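Local coordinates for protein mialostatin (Ixodes ricinus, PDB 6ZTK) that inhibits cysteine cathepsins of the tick midgut and of the host, and so restrains the digestion of blood proteins, at residues Y49-Q54 with D62-L67. Numbering follows the deposited sequence. Where two conformers were deposited one is given.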
loop_
_atom_site.group_PDB
_atom_site.type_symbol
_atom_site.label_atom_id
_atom_site.label_comp_id
_atom_site.label_asym_id
_atom_site.label_seq_id
_atom_site.Cartn_x
_atom_site.Cartn_y
_atom_site.Cartn_z
ATOM N N TYR A 49 2.597 -4.213 0.700
ATOM C CA TYR A 49 4.007 -3.990 0.336
ATOM C C TYR A 49 4.288 -2.481 0.280
ATOM O O TYR A 49 5.248 -1.968 0.835
ATOM C CB TYR A 49 4.427 -4.696 -0.939
ATOM C CG TYR A 49 5.817 -4.314 -1.302
ATOM C CD1 TYR A 49 6.913 -4.756 -0.570
ATOM C CD2 TYR A 49 6.050 -3.472 -2.382
ATOM C CE1 TYR A 49 8.212 -4.357 -0.912
ATOM C CE2 TYR A 49 7.335 -3.108 -2.731
ATOM C CZ TYR A 49 8.396 -3.492 -1.963
ATOM O OH TYR A 49 9.675 -3.084 -2.343
ATOM N N ALA A 50 3.421 -1.727 -0.413
ATOM C CA ALA A 50 3.643 -0.297 -0.599
ATOM C C ALA A 50 3.748 0.380 0.756
ATOM O O ALA A 50 4.617 1.189 1.003
ATOM C CB ALA A 50 2.516 0.288 -1.430
ATOM N N VAL A 51 2.793 0.131 1.672
ATOM C CA VAL A 51 2.806 0.840 3.001
ATOM C C VAL A 51 4.062 0.458 3.784
ATOM O O VAL A 51 4.575 1.325 4.502
ATOM C CB VAL A 51 1.568 0.614 3.909
ATOM C CG1 VAL A 51 0.305 1.050 3.221
ATOM C CG2 VAL A 51 1.425 -0.753 4.533
ATOM N N SER A 52 4.567 -0.735 3.562
ATOM C CA SER A 52 5.772 -1.210 4.315
ATOM C C SER A 52 6.990 -0.371 3.926
ATOM O O SER A 52 7.985 -0.413 4.685
ATOM C CB SER A 52 6.030 -2.636 4.087
ATOM O OG SER A 52 6.676 -2.958 2.888
ATOM N N THR A 53 6.978 0.313 2.782
ATOM C CA THR A 53 8.163 1.081 2.295
ATOM C C THR A 53 8.166 2.505 2.846
ATOM O O THR A 53 9.115 3.269 2.573
ATOM C CB THR A 53 8.224 1.061 0.764
ATOM O OG1 THR A 53 7.166 1.914 0.267
ATOM C CG2 THR A 53 8.180 -0.311 0.171
ATOM N N GLN A 54 7.112 2.964 3.566
ATOM C CA GLN A 54 6.923 4.367 3.913
ATOM C C GLN A 54 7.256 4.607 5.374
ATOM O O GLN A 54 6.467 4.244 6.272
ATOM C CB GLN A 54 5.534 4.787 3.494
ATOM C CG GLN A 54 5.263 4.548 2.021
ATOM C CD GLN A 54 6.124 5.439 1.142
ATOM O OE1 GLN A 54 6.075 6.653 1.262
ATOM N NE2 GLN A 54 6.920 4.833 0.313
ATOM N N ASP A 62 2.232 2.913 8.853
ATOM C CA ASP A 62 0.799 2.807 8.484
ATOM C C ASP A 62 0.447 1.369 8.167
ATOM O O ASP A 62 1.315 0.518 7.820
ATOM C CB ASP A 62 0.486 3.740 7.317
ATOM C CG ASP A 62 0.535 5.158 7.765
ATOM O OD1 ASP A 62 0.144 5.456 8.947
ATOM O OD2 ASP A 62 1.085 5.959 6.922
ATOM N N THR A 63 -0.869 1.083 8.096
ATOM C CA THR A 63 -1.361 -0.146 7.521
ATOM C C THR A 63 -2.574 0.153 6.640
ATOM O O THR A 63 -3.075 1.282 6.699
ATOM C CB THR A 63 -1.646 -1.222 8.592
ATOM O OG1 THR A 63 -1.860 -2.464 7.943
ATOM C CG2 THR A 63 -2.839 -0.895 9.469
ATOM N N VAL A 64 -2.890 -0.783 5.793
ATOM C CA VAL A 64 -4.020 -0.677 4.818
ATOM C C VAL A 64 -5.330 -1.007 5.518
ATOM O O VAL A 64 -5.428 -2.125 6.146
ATOM C CB VAL A 64 -3.821 -1.586 3.618
ATOM C CG1 VAL A 64 -4.938 -1.369 2.618
ATOM C CG2 VAL A 64 -2.487 -1.366 2.927
ATOM N N LEU A 65 -6.314 -0.121 5.369
ATOM C CA LEU A 65 -7.716 -0.475 5.775
ATOM C C LEU A 65 -8.490 -1.075 4.620
ATOM O O LEU A 65 -9.025 -2.208 4.746
ATOM C CB LEU A 65 -8.420 0.757 6.304
ATOM C CG LEU A 65 -7.974 1.280 7.647
ATOM C CD1 LEU A 65 -8.639 2.604 7.966
ATOM C CD2 LEU A 65 -8.272 0.245 8.757
ATOM N N GLU A 66 -8.516 -0.429 3.466
ATOM C CA GLU A 66 -9.299 -0.922 2.331
ATOM C C GLU A 66 -8.570 -0.594 1.020
ATOM O O GLU A 66 -8.164 0.574 0.846
ATOM C CB GLU A 66 -10.670 -0.261 2.337
ATOM C CG GLU A 66 -11.592 -0.742 1.268
ATOM C CD GLU A 66 -12.999 -0.158 1.355
ATOM O OE1 GLU A 66 -13.233 0.733 2.204
ATOM O OE2 GLU A 66 -13.829 -0.519 0.485
ATOM N N LEU A 67 -8.505 -1.581 0.140
ATOM C CA LEU A 67 -8.082 -1.332 -1.260
ATOM C C LEU A 67 -9.310 -0.870 -2.008
ATOM O O LEU A 67 -10.321 -1.637 -2.121
ATOM C CB LEU A 67 -7.440 -2.587 -1.830
ATOM C CG LEU A 67 -6.941 -2.485 -3.260
ATOM C CD1 LEU A 67 -5.877 -1.403 -3.427
ATOM C CD2 LEU A 67 -6.376 -3.815 -3.711
HETATM O O HOH W 1 4.042 3.041 6.619
#
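V51, on the last turn of helix 41-52, supplies nearly all of the helix side of this junction with strand 60-74. Its CB already lies 3.9 Å from D62 O, and the two methyls then part, in the conformer described, one of two deposited for V51. With CG1 anti to the carbonyl carbon (chi1 -59°), CG2 falls between the backbone N and the carbonyl carbon and leans on the strand backbone, 3.5 Å from D62 O and 4.1 Å from T63 CA. CG1 of V51 instead lies 3.7 Å from CG2 of V64, as the two valines cross at a slant. This is the cystatin fold, in which a single helix lies across an antiparallel sheet; V51 also touches F84 and T86 of the next strand and Y133 of strand 127-136, while V64 packs on A47 and H48 of the preceding helical turn. D62 O, covered by V51 CG2 and CB, has no polar partner in the model. The polar link between the segments is a water that donates to V51 O (2.8 Å) and Q54 O (2.7 Å) and accepts from D62 N (2.9 Å). The D62 carboxylate forms a salt bridge with R58, and T63 OG1 bonds to the hydroxyl of Y99.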